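Local structure of 5-formyltetrahydrofolate cyclo-ligase family protein (Bacillus anthracis, 2JCB) at residues A[140-145]-A[181-186]. The protein probably catalyses the ATP-dependent cyclisation of 5-formyltetrahydrofolate to 5,10-methenyltetrahydrofolate in folate metabolism. Sequence-based numbering, arbitrary orientation.
Sequences RGERIG and DKNVEK. With MG (magnesium ion), chain E; ADP (adenosine-5'-diphosphate), chain C; PO4 (phosphate ion), chain D.
Gly-141 and Val-184 meet backbone to backbone where the 136-137/143-144 beta hairpin touches the loop before strand 186-189 of the main sheet. This is the tight part of the contact. Val-184 N donates to Gly-141 O at 2.8 Å, with an N-H...O angle of 162°. A C-H...O contact runs beside it, from Gly-141 CA to Val-184 O at 3.5 Å. With no side chain at Gly-141, its CA comes directly against that oxygen. Asn-183 lies alongside Glu-142, pointing the same way, with amide and carboxylate planes 76° apart. Its OD1 touches Glu-142 CG at 3.5 Å, while Glu-142 OE1 turns to Thr-138 and Arg-140.

Toward the nucleotide the segments part and water fills in. One water accepts from Arg-143 N and lies within donating distance of Lys-182 O and Asn-183 OD1. Another joins Arg-143 NH2 to Lys-182 O. The Arg-143 chain, extended from CG to NE, carries the guanidinium toward the phosphate ion. NE is held by Pro-133 O, and NH1 donates to the phosphate ion.

Asp-181 and Asp-152 bind the magnesium of the ADP site. A magnesium-bound water donates to Arg-143 O at 2.9 Å, and Asp-181 OD1 lies 2.1 Å from the magnesium ion.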
ATOM      1  N   ARG A 140      -8.291   6.378 -12.536  1.00 34.63           N
ATOM      2  CA  ARG A 140      -9.057   5.155 -12.681  1.00 34.15           C
ATOM      3  C   ARG A 140      -8.747   4.033 -11.654  1.00 33.12           C
ATOM      4  O   ARG A 140      -9.297   2.931 -11.770  1.00 34.44           O
ATOM      5  CB  ARG A 140      -8.849   4.628 -14.096  1.00 33.29           C
ATOM      6  CG  ARG A 140      -9.503   5.523 -15.169  1.00 33.96           C
ATOM      7  CD  ARG A 140      -9.079   5.138 -16.559  1.00 35.15           C
ATOM      8  NE  ARG A 140      -7.654   5.355 -16.800  1.00 36.09           N
ATOM      9  CZ  ARG A 140      -7.085   6.537 -17.024  1.00 37.68           C
ATOM     10  NH1 ARG A 140      -5.780   6.605 -17.239  1.00 36.73           N
ATOM     11  NH2 ARG A 140      -7.802   7.657 -17.022  1.00 38.38           N
ATOM     12  N   GLY A 141      -7.879   4.289 -10.672  1.00 32.03           N
ATOM     13  CA  GLY A 141      -7.550   3.259  -9.702  1.00 31.97           C
ATOM     14  C   GLY A 141      -6.493   2.294 -10.200  1.00 31.60           C
ATOM     15  O   GLY A 141      -6.184   1.343  -9.500  1.00 33.96           O
ATOM     16  N   GLU A 142      -5.921   2.558 -11.388  1.00 28.89           N
ATOM     17  CA  GLU A 142      -4.862   1.684 -11.953  1.00 28.28           C
ATOM     18  C   GLU A 142      -3.601   1.948 -11.180  1.00 28.53           C
ATOM     19  O   GLU A 142      -3.452   2.995 -10.555  1.00 28.69           O
ATOM     20  CB  GLU A 142      -4.651   1.928 -13.439  1.00 26.70           C
ATOM     21  CG  GLU A 142      -5.958   1.662 -14.185  1.00 29.10           C
ATOM     22  CD  GLU A 142      -6.081   2.430 -15.473  1.00 27.89           C
ATOM     23  OE1 GLU A 142      -5.620   3.585 -15.531  1.00 33.33           O
ATOM     24  OE2 GLU A 142      -6.661   1.890 -16.438  1.00 29.97           O
ATOM     25  N   ARG A 143      -2.735   0.950 -11.157  1.00 29.04           N
ATOM     26  CA  ARG A 143      -1.657   0.903 -10.175  1.00 28.22           C
ATOM     27  C   ARG A 143      -0.402   0.230 -10.734  1.00 28.66           C
ATOM     28  O   ARG A 143      -0.472  -0.806 -11.404  1.00 29.71           O
ATOM     29  CB  ARG A 143      -2.131   0.233  -8.878  1.00 28.92           C
ATOM     30  CG  ARG A 143      -1.012  -0.063  -7.943  1.00 27.75           C
ATOM     31  CD  ARG A 143      -1.530  -0.749  -6.672  1.00 29.14           C
ATOM     32  NE  ARG A 143      -0.386  -1.252  -5.959  1.00 30.82           N
ATOM     33  CZ  ARG A 143       0.241  -2.413  -6.182  1.00 27.99           C
ATOM     34  NH1 ARG A 143       1.327  -2.675  -5.459  1.00 27.26           N
ATOM     35  NH2 ARG A 143      -0.148  -3.262  -7.126  1.00 32.76           N
ATOM     36  N   ILE A 144       0.721   0.916 -10.581  1.00 28.58           N
ATOM     37  CA  ILE A 144       2.046   0.299 -10.726  1.00 28.89           C
ATOM     38  C   ILE A 144       2.653   0.171  -9.321  1.00 28.79           C
ATOM     39  O   ILE A 144       2.684   1.152  -8.564  1.00 28.71           O
ATOM     40  CB  ILE A 144       3.008   1.163 -11.603  1.00 28.32           C
ATOM     41  CG1 ILE A 144       2.536   1.251 -13.052  1.00 31.67           C
ATOM     42  CG2 ILE A 144       4.421   0.507 -11.618  1.00 30.64           C
ATOM     43  CD1 ILE A 144       3.257   2.297 -13.849  1.00 30.15           C
ATOM     44  N   GLY A 145       3.120  -1.034  -8.989  1.00 28.91           N
ATOM     45  CA  GLY A 145       3.813  -1.254  -7.720  1.00 30.18           C
ATOM     46  C   GLY A 145       5.322  -1.318  -7.976  1.00 30.37           C
ATOM     47  O   GLY A 145       5.854  -0.659  -8.880  1.00 31.07           O
ATOM     48  N   ASP A 181      -3.178  -6.776 -13.982  1.00 27.75           N
ATOM     49  CA  ASP A 181      -3.082  -5.600 -13.114  1.00 28.76           C
ATOM     50  C   ASP A 181      -4.427  -5.353 -12.437  1.00 29.39           C
ATOM     51  O   ASP A 181      -5.444  -5.256 -13.121  1.00 30.60           O
ATOM     52  CB  ASP A 181      -2.645  -4.391 -13.937  1.00 28.20           C
ATOM     53  CG  ASP A 181      -1.152  -4.403 -14.243  1.00 29.07           C
ATOM     54  OD1 ASP A 181      -0.385  -4.951 -13.432  1.00 29.24           O
ATOM     55  OD2 ASP A 181      -0.730  -3.900 -15.285  1.00 29.62           O
ATOM     56  N   LYS A 182      -4.421  -5.310 -11.110  1.00 28.81           N
ATOM     57  CA  LYS A 182      -5.633  -5.063 -10.302  1.00 30.10           C
ATOM     58  C   LYS A 182      -5.718  -3.599  -9.929  1.00 31.01           C
ATOM     59  O   LYS A 182      -4.709  -2.960  -9.597  1.00 32.32           O
ATOM     60  CB  LYS A 182      -5.655  -5.944  -9.066  1.00 29.71           C
ATOM     61  CG  LYS A 182      -5.715  -7.480  -9.410  1.00 31.14           C
ATOM     62  CD  LYS A 182      -6.975  -7.891 -10.170  1.00 32.96           C
ATOM     63  CE  LYS A 182      -8.117  -8.208  -9.214  1.00 36.96           C
ATOM     64  NZ  LYS A 182      -9.330  -8.645  -9.958  1.00 40.53           N
ATOM     65  N   ASN A 183      -6.930  -3.058  -9.948  1.00 31.10           N
ATOM     66  CA  ASN A 183      -7.148  -1.651  -9.561  1.00 30.12           C
ATOM     67  C   ASN A 183      -7.518  -1.528  -8.102  1.00 31.06           C
ATOM     68  O   ASN A 183      -8.027  -2.466  -7.515  1.00 32.96           O
ATOM     69  CB  ASN A 183      -8.316  -1.075 -10.378  1.00 31.67           C
ATOM     70  CG  ASN A 183      -7.983  -0.914 -11.845  1.00 33.59           C
ATOM     71  OD1 ASN A 183      -6.836  -1.087 -12.277  1.00 35.02           O
ATOM     72  ND2 ASN A 183      -9.003  -0.595 -12.647  1.00 36.92           N
ATOM     73  N   VAL A 184      -7.323  -0.341  -7.546  1.00 28.45           N
ATOM     74  CA  VAL A 184      -7.755  -0.038  -6.158  1.00 29.96           C
ATOM     75  C   VAL A 184      -9.030   0.825  -6.222  1.00 29.93           C
ATOM     76  O   VAL A 184      -9.252   1.498  -7.218  1.00 29.76           O
ATOM     77  CB  VAL A 184      -6.669   0.673  -5.314  1.00 30.81           C
ATOM     78  CG1 VAL A 184      -5.485  -0.264  -5.084  1.00 33.69           C
ATOM     79  CG2 VAL A 184      -6.163   1.964  -5.991  1.00 30.67           C
ATOM     80  N   GLU A 185      -9.837   0.782  -5.170  1.00 29.56           N
ATOM     81  CA  GLU A 185     -11.132   1.456  -5.159  1.00 29.99           C
ATOM     82  C   GLU A 185     -11.055   2.952  -4.854  1.00 29.23           C
ATOM     83  O   GLU A 185     -11.978   3.692  -5.172  1.00 30.52           O
ATOM     84  CB  GLU A 185     -12.065   0.817  -4.132  1.00 30.71           C
ATOM     85  CG  GLU A 185     -12.514  -0.528  -4.591  1.00 32.26           C
ATOM     86  CD  GLU A 185     -13.264  -1.285  -3.493  1.00 37.71           C
ATOM     87  OE1 GLU A 185     -13.111  -1.001  -2.276  1.00 36.04           O
ATOM     88  OE2 GLU A 185     -14.001  -2.198  -3.858  1.00 42.08           O
ATOM     89  N   LYS A 186     -10.025   3.363  -4.159  1.00 28.78           N
ATOM     90  CA  LYS A 186      -9.904   4.771  -3.740  1.00 28.46           C
ATOM     91  C   LYS A 186      -8.453   5.127  -3.564  1.00 29.32           C
ATOM     92  O   LYS A 186      -7.648   4.299  -3.097  1.00 28.92           O
ATOM     93  CB  LYS A 186     -10.584   4.945  -2.379  1.00 29.63           C
ATOM     94  CG  LYS A 186     -10.478   6.435  -1.847  1.00 31.83           C
ATOM     95  CD  LYS A 186     -11.134   6.599  -0.496  1.00 33.09           C
ATOM     96  CE  LYS A 186     -12.661   6.698  -0.641  1.00 37.30           C
ATOM     97  NZ  LYS A 186     -13.333   6.942   0.675  1.00 33.52           N
TER
HETATM   98 MG    MG E1192       0.896  -4.880 -11.732  1.00 20.89          MG
HETATM   99  PB  ADP C1190       3.661  -4.484 -10.145  1.00 32.67           P
HETATM  100  O1B ADP C1190       4.313  -4.795  -8.801  1.00 30.98           O
HETATM  101  O2B ADP C1190       3.948  -3.093 -10.574  1.00 34.47           O
HETATM  102  O3B ADP C1190       2.214  -4.918 -10.055  1.00 33.73           O
HETATM  103  PA  ADP C1190       3.829  -6.178 -12.522  1.00 33.07           P
HETATM  104  O1A ADP C1190       2.422  -5.755 -12.855  1.00 34.58           O
HETATM  105  O2A ADP C1190       4.797  -6.075 -13.591  1.00 31.84           O
HETATM  106  O3A ADP C1190       4.405  -5.434 -11.199  1.00 33.56           O
HETATM  107  O5' ADP C1190       3.779  -7.748 -12.138  1.00 34.23           O
HETATM  108  C5' ADP C1190       5.066  -8.382 -11.976  1.00 32.99           C
HETATM  109  C4' ADP C1190       5.020  -9.829 -12.402  1.00 34.45           C
HETATM  110  O4' ADP C1190       3.962 -10.456 -11.695  1.00 35.40           O
HETATM  111  C3' ADP C1190       4.711  -9.916 -13.892  1.00 38.36           C
HETATM  112  O3' ADP C1190       5.752 -10.664 -14.487  1.00 40.31           O
HETATM  113  C2' ADP C1190       3.374 -10.625 -13.966  1.00 38.47           C
HETATM  114  O2' ADP C1190       3.388 -11.662 -14.904  1.00 42.77           O
HETATM  115  C1' ADP C1190       3.185 -11.245 -12.593  1.00 33.81           C
HETATM  116  N9  ADP C1190       1.767 -11.333 -12.153  1.00 33.84           N
HETATM  117  C8  ADP C1190       1.015 -10.313 -11.701  1.00 34.35           C
HETATM  118  N7  ADP C1190      -0.216 -10.754 -11.346  1.00 34.96           N
HETATM  119  C5  ADP C1190      -0.282 -12.068 -11.567  1.00 31.48           C
HETATM  120  C6  ADP C1190      -1.301 -13.134 -11.373  1.00 33.48           C
HETATM  121  N6  ADP C1190      -2.526 -12.849 -10.888  1.00 35.71           N
HETATM  122  N1  ADP C1190      -0.952 -14.390 -11.654  1.00 33.15           N
HETATM  123  C2  ADP C1190       0.263 -14.697 -12.152  1.00 34.56           C
HETATM  124  N3  ADP C1190       1.239 -13.784 -12.329  1.00 34.89           N
HETATM  125  C4  ADP C1190       1.046 -12.468 -12.050  1.00 31.90           C
HETATM  126  P   PO4 D1191       3.622  -5.198  -5.320  1.00 22.53           P
HETATM  127  O1  PO4 D1191       2.273  -5.522  -5.436  1.00 20.61           O
HETATM  128  O2  PO4 D1191       4.166  -4.255  -6.359  1.00 28.89           O
HETATM  129  O3  PO4 D1191       3.895  -4.518  -3.946  1.00 32.70           O
HETATM  130  O4  PO4 D1191       4.522  -6.419  -5.475  1.00 29.86           O
HETATM  131  O   HOH W   1      -2.677  -3.877  -7.961  1.00 23.05           O
HETATM  132  O   HOH W   2      -3.819  -1.671 -11.920  1.00 27.23           O
HETATM  133  O   HOH W   3       0.273  -1.467 -13.810  1.00 39.31           O
HETATM  134  O   HOH W   4       1.863  -2.960 -12.481  1.00 24.50           O
HETATM  135  O   HOH W   5      -0.514  -3.595 -10.813  1.00 22.40           O